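Local coordinates for protein microbial serine proteinases; subtilisin (Bacillus subtilis, PDB 2GKO) that probably hydrolyses peptide bonds as a cold-adapted, calcium-loaded serine endopeptidase of the subtilisin family, at residues A[132-137]-A[254-259]; A[184-189]-A[273-278]; A[215-220]-A[301-306]. All coordinates share one frame; numbering follows the deposited sequence.

Contact 1 (A[132-137]-A[254-259]); sequences KVVINM and HAAGLA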
loop_
_atom_site.group_PDB
_atom_site.type_symbol
_atom_site.label_atom_id
_atom_site.label_comp_id
_atom_site.label_asym_id
_atom_site.label_seq_id
_atom_site.Cartn_x
_atom_site.Cartn_y
_atom_site.Cartn_z
ATOM N N LYS A 132 -4.041 -13.541 -8.934
ATOM C CA LYS A 132 -3.612 -13.059 -7.629
ATOM C C LYS A 132 -3.776 -11.552 -7.566
ATOM O O LYS A 132 -3.435 -10.821 -8.511
ATOM C CB LYS A 132 -2.167 -13.490 -7.355
ATOM C CG LYS A 132 -1.963 -15.013 -7.356
ATOM C CD LYS A 132 -2.949 -15.724 -6.433
ATOM C CE LYS A 132 -2.429 -17.093 -6.022
ATOM N NZ LYS A 132 -3.323 -17.773 -5.051
ATOM N N VAL A 133 -4.357 -11.096 -6.460
ATOM C CA VAL A 133 -4.701 -9.690 -6.287
ATOM C C VAL A 133 -4.161 -9.215 -4.934
ATOM O O VAL A 133 -4.390 -9.856 -3.883
ATOM C CB VAL A 133 -6.217 -9.463 -6.393
ATOM C CG1 VAL A 133 -6.542 -8.009 -6.174
ATOM C CG2 VAL A 133 -6.739 -9.931 -7.746
ATOM N N VAL A 134 -3.452 -8.097 -4.972
ATOM C CA VAL A 134 -3.074 -7.355 -3.786
ATOM C C VAL A 134 -3.903 -6.071 -3.798
ATOM O O VAL A 134 -3.736 -5.226 -4.678
ATOM C CB VAL A 134 -1.571 -6.968 -3.789
ATOM C CG1 VAL A 134 -1.212 -6.212 -2.493
ATOM C CG2 VAL A 134 -0.678 -8.202 -3.949
ATOM N N ILE A 135 -4.812 -5.930 -2.845
ATOM C CA ILE A 135 -5.491 -4.666 -2.641
ATOM C C ILE A 135 -4.596 -3.722 -1.853
ATOM O O ILE A 135 -4.035 -4.101 -0.834
ATOM C CB ILE A 135 -6.818 -4.846 -1.830
ATOM C CG1 ILE A 135 -7.866 -5.509 -2.720
ATOM C CG2 ILE A 135 -7.307 -3.492 -1.321
ATOM C CD1 ILE A 135 -9.178 -5.898 -2.006
ATOM N N ASN A 136 -4.524 -2.489 -2.320
ATOM C CA ASN A 136 -3.973 -1.394 -1.550
ATOM C C ASN A 136 -5.071 -0.391 -1.180
ATOM O O ASN A 136 -5.705 0.176 -2.065
ATOM C CB ASN A 136 -2.882 -0.666 -2.349
ATOM C CG ASN A 136 -2.216 0.405 -1.524
ATOM O OD1 ASN A 136 -1.241 0.126 -0.807
ATOM N ND2 ASN A 136 -2.785 1.613 -1.534
ATOM N N MET A 137 -5.264 -0.168 0.114
ATOM C CA MET A 137 -6.174 0.867 0.621
ATOM C C MET A 137 -5.387 1.903 1.416
ATOM O O MET A 137 -5.111 1.744 2.601
ATOM C CB MET A 137 -7.317 0.278 1.454
ATOM C CG MET A 137 -8.326 -0.361 0.565
ATOM S SD MET A 137 -9.788 -0.885 1.427
ATOM C CE MET A 137 -9.237 -2.317 2.142
ATOM N N HIS A 254 4.271 1.048 -1.080
ATOM C CA HIS A 254 5.596 0.432 -1.048
ATOM C C HIS A 254 5.498 -1.038 -0.634
ATOM O O HIS A 254 6.064 -1.922 -1.272
ATOM C CB HIS A 254 6.501 1.171 -0.087
ATOM C CG HIS A 254 7.055 2.444 -0.633
ATOM N ND1 HIS A 254 6.417 3.657 -0.484
ATOM C CD2 HIS A 254 8.211 2.711 -1.294
ATOM C CE1 HIS A 254 7.160 4.611 -1.013
ATOM N NE2 HIS A 254 8.243 4.056 -1.537
ATOM N N ALA A 255 4.742 -1.303 0.420
ATOM C CA ALA A 255 4.475 -2.662 0.854
ATOM C C ALA A 255 3.658 -3.460 -0.147
ATOM O O ALA A 255 3.917 -4.629 -0.343
ATOM C CB ALA A 255 3.774 -2.649 2.176
ATOM N N ALA A 256 2.659 -2.850 -0.781
ATOM C CA ALA A 256 1.811 -3.591 -1.733
ATOM C C ALA A 256 2.650 -3.999 -2.940
ATOM O O ALA A 256 2.519 -5.108 -3.447
ATOM C CB ALA A 256 0.637 -2.745 -2.184
ATOM N N GLY A 257 3.494 -3.093 -3.399
ATOM C CA GLY A 257 4.456 -3.359 -4.459
ATOM C C GLY A 257 5.433 -4.465 -4.090
ATOM O O GLY A 257 5.681 -5.401 -4.879
ATOM N N LEU A 258 5.967 -4.408 -2.873
ATOM C CA LEU A 258 6.850 -5.471 -2.411
ATOM C C LEU A 258 6.130 -6.806 -2.381
ATOM O O LEU A 258 6.687 -7.824 -2.815
ATOM C CB LEU A 258 7.435 -5.163 -1.046
ATOM C CG LEU A 258 8.462 -6.189 -0.556
ATOM C CD1 LEU A 258 9.625 -6.291 -1.577
ATOM C CD2 LEU A 258 8.954 -5.840 0.847
ATOM N N ALA A 259 4.887 -6.818 -1.882
ATOM C CA ALA A 259 4.085 -8.033 -1.846
ATOM C C ALA A 259 3.933 -8.620 -3.241
ATOM O O ALA A 259 4.056 -9.833 -3.427
ATOM C CB ALA A 259 2.706 -7.750 -1.234
#

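Contact 2 (A[184-189]-A[273-278]); sequences NAVAVA and DVRGEL. With NA (sodium ion), chain F.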
loop_
_atom_site.group_PDB
_atom_site.type_symbol
_atom_site.label_atom_id
_atom_site.label_comp_id
_atom_site.label_asym_id
_atom_site.label_seq_id
_atom_site.Cartn_x
_atom_site.Cartn_y
_atom_site.Cartn_z
ATOM N N ASN A 184 -7.466 -8.991 9.094
ATOM C CA ASN A 184 -7.193 -9.433 7.723
ATOM C C ASN A 184 -6.679 -8.333 6.802
ATOM O O ASN A 184 -6.678 -8.507 5.591
ATOM C CB ASN A 184 -8.433 -10.112 7.131
ATOM C CG ASN A 184 -8.715 -11.462 7.787
ATOM O OD1 ASN A 184 -7.793 -12.143 8.225
ATOM N ND2 ASN A 184 -9.993 -11.835 7.868
ATOM N N ALA A 185 -6.198 -7.232 7.388
ATOM C CA ALA A 185 -5.492 -6.182 6.633
ATOM C C ALA A 185 -4.096 -5.971 7.193
ATOM O O ALA A 185 -3.906 -6.000 8.385
ATOM C CB ALA A 185 -6.275 -4.886 6.672
ATOM N N VAL A 186 -3.110 -5.774 6.324
ATOM C CA VAL A 186 -1.756 -5.469 6.737
ATOM C C VAL A 186 -1.640 -3.963 6.928
ATOM O O VAL A 186 -1.633 -3.209 5.947
ATOM C CB VAL A 186 -0.740 -5.952 5.676
ATOM C CG1 VAL A 186 0.671 -5.512 6.010
ATOM C CG2 VAL A 186 -0.811 -7.439 5.502
ATOM N N ALA A 187 -1.538 -3.523 8.179
ATOM C CA ALA A 187 -1.401 -2.106 8.478
ATOM C C ALA A 187 0.049 -1.706 8.345
ATOM O O ALA A 187 0.909 -2.258 9.020
ATOM C CB ALA A 187 -1.890 -1.787 9.874
ATOM N N VAL A 188 0.310 -0.703 7.513
ATOM C CA VAL A 188 1.641 -0.239 7.221
ATOM C C VAL A 188 1.922 1.145 7.832
ATOM O O VAL A 188 1.221 2.144 7.552
ATOM C CB VAL A 188 1.864 -0.175 5.702
ATOM C CG1 VAL A 188 3.344 0.204 5.398
ATOM C CG2 VAL A 188 1.512 -1.493 5.065
ATOM N N ALA A 189 2.939 1.201 8.688
ATOM C CA ALA A 189 3.437 2.453 9.273
ATOM C C ALA A 189 4.375 3.165 8.320
ATOM O O ALA A 189 4.989 2.533 7.443
ATOM C CB ALA A 189 4.166 2.181 10.574
ATOM N N ASP A 273 0.510 -17.028 2.751
ATOM C CA ASP A 273 1.937 -17.262 2.529
ATOM C C ASP A 273 2.735 -15.990 2.272
ATOM O O ASP A 273 3.812 -15.804 2.817
ATOM C CB ASP A 273 2.172 -18.167 1.320
ATOM C CG ASP A 273 1.619 -19.571 1.493
ATOM O OD1 ASP A 273 1.524 -20.096 2.642
ATOM O OD2 ASP A 273 1.255 -20.223 0.491
ATOM N N VAL A 274 2.206 -15.111 1.423
ATOM C CA VAL A 274 2.909 -13.901 1.045
ATOM C C VAL A 274 2.943 -12.941 2.225
ATOM O O VAL A 274 3.957 -12.312 2.467
ATOM C CB VAL A 274 2.267 -13.238 -0.201
ATOM C CG1 VAL A 274 2.913 -11.880 -0.500
ATOM C CG2 VAL A 274 2.359 -14.186 -1.395
ATOM N N ARG A 275 1.835 -12.874 2.953
ATOM C CA ARG A 275 1.742 -12.077 4.169
ATOM C C ARG A 275 2.780 -12.543 5.189
ATOM O O ARG A 275 3.413 -11.738 5.847
ATOM C CB ARG A 275 0.345 -12.204 4.750
ATOM C CG ARG A 275 0.110 -11.334 5.960
ATOM C CD ARG A 275 -1.265 -11.438 6.493
ATOM N NE ARG A 275 -1.515 -10.421 7.519
ATOM C CZ ARG A 275 -2.675 -10.256 8.142
ATOM N NH1 ARG A 275 -3.734 -10.991 7.840
ATOM N NH2 ARG A 275 -2.802 -9.271 9.026
ATOM N N GLY A 276 2.932 -13.857 5.309
ATOM C CA GLY A 276 3.914 -14.435 6.201
ATOM C C GLY A 276 5.331 -14.108 5.788
ATOM O O GLY A 276 6.186 -13.877 6.643
ATOM N N GLU A 277 5.591 -14.070 4.480
ATOM C CA GLU A 277 6.889 -13.665 3.979
ATOM C C GLU A 277 7.168 -12.190 4.285
ATOM O O GLU A 277 8.266 -11.847 4.664
ATOM C CB GLU A 277 7.034 -13.963 2.474
ATOM C CG GLU A 277 8.381 -13.590 1.852
ATOM C CD GLU A 277 9.553 -14.382 2.415
ATOM O OE1 GLU A 277 9.317 -15.453 3.021
ATOM O OE2 GLU A 277 10.696 -13.923 2.212
ATOM N N LEU A 278 6.179 -11.317 4.115
ATOM C CA LEU A 278 6.350 -9.919 4.527
ATOM C C LEU A 278 6.707 -9.808 6.003
ATOM O O LEU A 278 7.578 -9.043 6.374
ATOM C CB LEU A 278 5.066 -9.119 4.266
ATOM C CG LEU A 278 4.728 -8.795 2.808
ATOM C CD1 LEU A 278 3.337 -8.170 2.760
ATOM C CD2 LEU A 278 5.759 -7.873 2.156
HETATM NA NA NA F . -4.352 -5.126 10.459
HETATM O O HOH W 1 -1.986 -5.183 10.590
HETATM O O HOH W 2 -4.205 -5.233 12.817
#

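Contact 3 (A[215-220]-A[301-306]); sequences GDYVIQ and SGFGFA. With CA (calcium ion), chain C.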
loop_
_atom_site.group_PDB
_atom_site.type_symbol
_atom_site.label_atom_id
_atom_site.label_comp_id
_atom_site.label_asym_id
_atom_site.label_seq_id
_atom_site.Cartn_x
_atom_site.Cartn_y
_atom_site.Cartn_z
ATOM N N GLY A 215 4.277 -6.802 20.737
ATOM C CA GLY A 215 5.472 -7.470 21.228
ATOM C C GLY A 215 5.451 -8.978 21.089
ATOM O O GLY A 215 6.352 -9.636 21.588
ATOM N N ASP A 216 4.441 -9.536 20.430
ATOM C CA ASP A 216 4.295 -10.999 20.341
ATOM C C ASP A 216 4.562 -11.592 18.946
ATOM O O ASP A 216 4.563 -12.824 18.770
ATOM C CB ASP A 216 2.940 -11.446 20.883
ATOM C CG ASP A 216 1.774 -10.872 20.124
ATOM O OD1 ASP A 216 1.998 -9.968 19.298
ATOM O OD2 ASP A 216 0.588 -11.241 20.291
ATOM N N TYR A 217 4.818 -10.726 17.966
ATOM C CA TYR A 217 5.021 -11.148 16.587
ATOM C C TYR A 217 3.850 -11.998 16.078
ATOM O O TYR A 217 4.034 -12.935 15.290
ATOM C CB TYR A 217 6.360 -11.870 16.429
ATOM C CG TYR A 217 7.580 -10.968 16.429
ATOM C CD1 TYR A 217 8.385 -10.855 17.566
ATOM C CD2 TYR A 217 7.956 -10.244 15.299
ATOM C CE1 TYR A 217 9.507 -10.068 17.573
ATOM C CE2 TYR A 217 9.081 -9.450 15.303
ATOM C CZ TYR A 217 9.860 -9.356 16.454
ATOM O OH TYR A 217 11.010 -8.581 16.487
ATOM N N VAL A 218 2.654 -11.651 16.523
ATOM C CA VAL A 218 1.418 -12.270 16.070
ATOM C C VAL A 218 0.400 -11.152 15.895
ATOM O O VAL A 218 0.172 -10.379 16.824
ATOM C CB VAL A 218 0.878 -13.284 17.110
ATOM C CG1 VAL A 218 -0.487 -13.779 16.729
ATOM C CG2 VAL A 218 1.858 -14.449 17.278
ATOM N N ILE A 219 -0.209 -11.056 14.722
ATOM C CA ILE A 219 -1.117 -9.943 14.436
ATOM C C ILE A 219 -2.526 -10.212 14.931
ATOM O O ILE A 219 -3.178 -11.167 14.511
ATOM C CB ILE A 219 -1.146 -9.627 12.922
ATOM C CG1 ILE A 219 0.252 -9.251 12.420
ATOM C CG2 ILE A 219 -2.239 -8.582 12.598
ATOM C CD1 ILE A 219 0.827 -7.952 12.972
ATOM N N GLN A 220 -2.981 -9.330 15.823
ATOM C CA GLN A 220 -4.361 -9.240 16.229
ATOM C C GLN A 220 -4.937 -7.939 15.699
ATOM O O GLN A 220 -4.192 -7.068 15.251
ATOM C CB GLN A 220 -4.475 -9.249 17.769
ATOM C CG GLN A 220 -4.012 -10.557 18.430
ATOM C CD GLN A 220 -2.547 -10.599 18.818
ATOM O OE1 GLN A 220 -1.899 -9.581 18.991
ATOM N NE2 GLN A 220 -2.017 -11.815 18.981
ATOM N N SER A 301 6.074 0.461 14.663
ATOM C CA SER A 301 6.620 -0.093 13.436
ATOM C C SER A 301 6.224 -1.546 13.167
ATOM O O SER A 301 6.620 -2.092 12.149
ATOM C CB SER A 301 8.137 0.039 13.457
ATOM O OG SER A 301 8.699 -0.707 14.531
ATOM N N GLY A 302 5.416 -2.147 14.040
ATOM C CA GLY A 302 5.113 -3.560 13.957
ATOM C C GLY A 302 6.402 -4.382 13.971
ATOM O O GLY A 302 7.318 -4.099 14.753
ATOM N N PHE A 303 6.489 -5.362 13.073
ATOM C CA PHE A 303 7.599 -6.336 13.079
ATOM C C PHE A 303 8.895 -5.743 12.553
ATOM O O PHE A 303 9.991 -6.235 12.863
ATOM C CB PHE A 303 7.252 -7.561 12.235
ATOM C CG PHE A 303 6.069 -8.375 12.712
ATOM C CD1 PHE A 303 5.242 -7.983 13.776
ATOM C CD2 PHE A 303 5.799 -9.585 12.078
ATOM C CE1 PHE A 303 4.166 -8.735 14.154
ATOM C CE2 PHE A 303 4.736 -10.342 12.450
ATOM C CZ PHE A 303 3.912 -9.941 13.496
ATOM N N GLY A 304 8.778 -4.694 11.737
ATOM C CA GLY A 304 9.906 -4.038 11.110
ATOM C C GLY A 304 9.652 -3.601 9.682
ATOM O O GLY A 304 8.510 -3.381 9.281
ATOM N N PHE A 305 10.729 -3.511 8.912
ATOM C CA PHE A 305 10.729 -2.938 7.575
ATOM C C PHE A 305 11.078 -4.051 6.570
ATOM O O PHE A 305 12.261 -4.389 6.388
ATOM C CB PHE A 305 11.776 -1.809 7.549
ATOM C CG PHE A 305 11.938 -1.092 6.214
ATOM C CD1 PHE A 305 12.950 -0.157 6.046
ATOM C CD2 PHE A 305 11.085 -1.322 5.145
ATOM C CE1 PHE A 305 13.125 0.512 4.858
ATOM C CE2 PHE A 305 11.267 -0.645 3.951
ATOM C CZ PHE A 305 12.254 0.263 3.802
ATOM N N ALA A 306 10.050 -4.638 5.950
ATOM C CA ALA A 306 10.274 -5.645 4.908
ATOM C C ALA A 306 10.906 -4.989 3.690
ATOM O O ALA A 306 10.441 -3.958 3.203
ATOM C CB ALA A 306 9.001 -6.348 4.544
HETATM CA CA CA C . 0.142 -8.735 18.415
HETATM O O HOH W 3 11.859 -7.372 14.379
HETATM O O HOH W 4 1.890 -7.487 17.311
#

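Contact 1 (A[132-137]-A[254-259])
Val134 and Ala256 bring a strand and a helix together by apolar packing in the buried centre of the protein, with no hydrogen bond between the two segments. Strand 133-137 and the helical segment 254-259 run almost exactly antiparallel, at 176°, and their axes approach to 8.7 Å. The small residues that the helix turns to the strand, Ala256 and, one turn on, Ala259, are consistent with so close an approach. Val134 serves both with its two branches. With CG1 anti to the backbone N (chi1 -179°), that methyl reaches Ala256 CB at 3.9 Å, while Val134 CG2 leans toward Ala259 CB at the longer distance of 4.4 Å. Two residues further along the strand, Asn136 continues the same face and sets its CB 4.1 Å from Ala256 CB, so the Ala256 methyl settles between the two strand side chains.

This is the layered alpha/beta architecture of the subtilases, in which a central, largely parallel sheet carries helices on both faces. Val133, Ile135 and Met137 serve the other face; Ile135 and Met137, for instance, pack on Ile119 of helix 112-129. On the near side Val134 also touches Trp263, further along helix 248-265, and Ile163 of the neighbouring strand 161-165, while Ala259 rests on Leu161 of that strand. Helix 248-265 starts beside the bound phenylmethanesulfonic acid, whose pocket includes Ser249 in the Gly-Thr-Ser-Met sequence, consistent with the serine nucleophile of this family. The side chain of Asn136 comes to about 9 Å from that ligand, nearest atoms taken.

Contact 2 (A[184-189]-A[273-278])
Arg275 reaches from its helix to Val186 and the backbone just before it. From CB, which leaves the helix toward the strand, the chain runs straight out: CG is anti to the backbone N (chi1 -176°) and the extension holds as far as NE. Val186 CG2 runs along this chain, 4.0 Å from Arg275 CG, 4.1 Å from CD and 3.7 Å from NE, the two side chains sliding past each other in opposite directions. NE forms a salt bridge with Glu225. Arg275 NH1 lies 3.8 Å from Asn184 CA and is hydrogen-bonded to Tyr156 OH, whereas NH2 bonds to Val183 O and only approaches Ala185 O, at 3.5 Å, without a hydrogen bond. Ala185 O in turn binds the sodium ion at 2.3 Å, in a site shared with Gly180 and Leu182. A leucine in place of Arg275 would probably leave Glu225 without its charged mate and Val183 O and Tyr156 OH each without this bond. Helix 271-283 lies over the sheet beside helix 248-265, where Val274 touches Trp263 and Leu278 touches Ile262; Arg275 also meets Leu161 of strand 161-165, and Val186 packs between Ile163 of that strand and Ile226 of strand 226-229.

Contact 3 (A[215-220]-A[301-306])
Tyr217 and Phe303 face each other across two irregular loops, their CA atoms 6.5 Å apart, Tyr217 at a positive phi and Phe303 inside a type II' turn from Ser301 to Gly304 that has a glycine, Gly302, as its second residue.

The rings form an edge-to-face pair: the edge of Tyr217 is directed at a face of Phe303, with centroids 5.1 Å apart and planes at 60°. The touching atom is Tyr217 CD2, which stands 3.7 Å from Phe303 CG and above that ring, displaced toward its rim. With CG anti to its carbonyl carbon (chi1 -63°), the phenylalanine slides past the tyrosine in the opposite direction, and Phe303 CZ comes to 3.3 Å from Tyr217 C. Ile219 completes the grip on this end, its CD1 lying 3.6 Å from Phe303 CE1. At the other end a water accepts from Tyr217 OH at 2.6 Å and donates to Phe303 O at 2.7 Å, tying the phenol to the turn. Gln279 and Ser283 of helix 271-283 also touch the Phe303 side chain.

The residues that flank Tyr217 and Ile219 turn to a calcium ion. Asp216 OD1, Val218 O, Gln220 OE1 and a water bind the metal, and Thr213 and Asp223 complete its shell. Behind the metal-binding atoms, Gln220 NE2 donates to Asp216 OD2 over 3.0 Å on the syn side, tilted 21° from the carboxylate plane, a link likely to steady both side chains. This is a surface calcium-binding loop of a subtilisin, whose intervening side chains are packed against a turn in the C-terminal part of the chain.

The three contacts form a series from the core to a calcium site near the surface. Contacts 1 and 2 have centres about 9 Å apart and share one sheet, on which the successive helices 248-265 and 271-283 both pack; Ala255 CB meets Val188 CG2 at 3.8 Å. Contact 3 lies about 9 Å from contact 2, centre to centre, and Arg275 NH2 touches Ile219 CG2 at 3.7 Å, between the sodium and calcium loops. Contacts 1 and 3 are about 18 Å apart at their centres, yet Leu258 CD2 reaches Ala306 O at 3.4 Å. The phenylmethanesulfonic acid pocket lies nearer contact 1; the Ala185 side chain is about 13 Å from the ligand, nearest atoms taken.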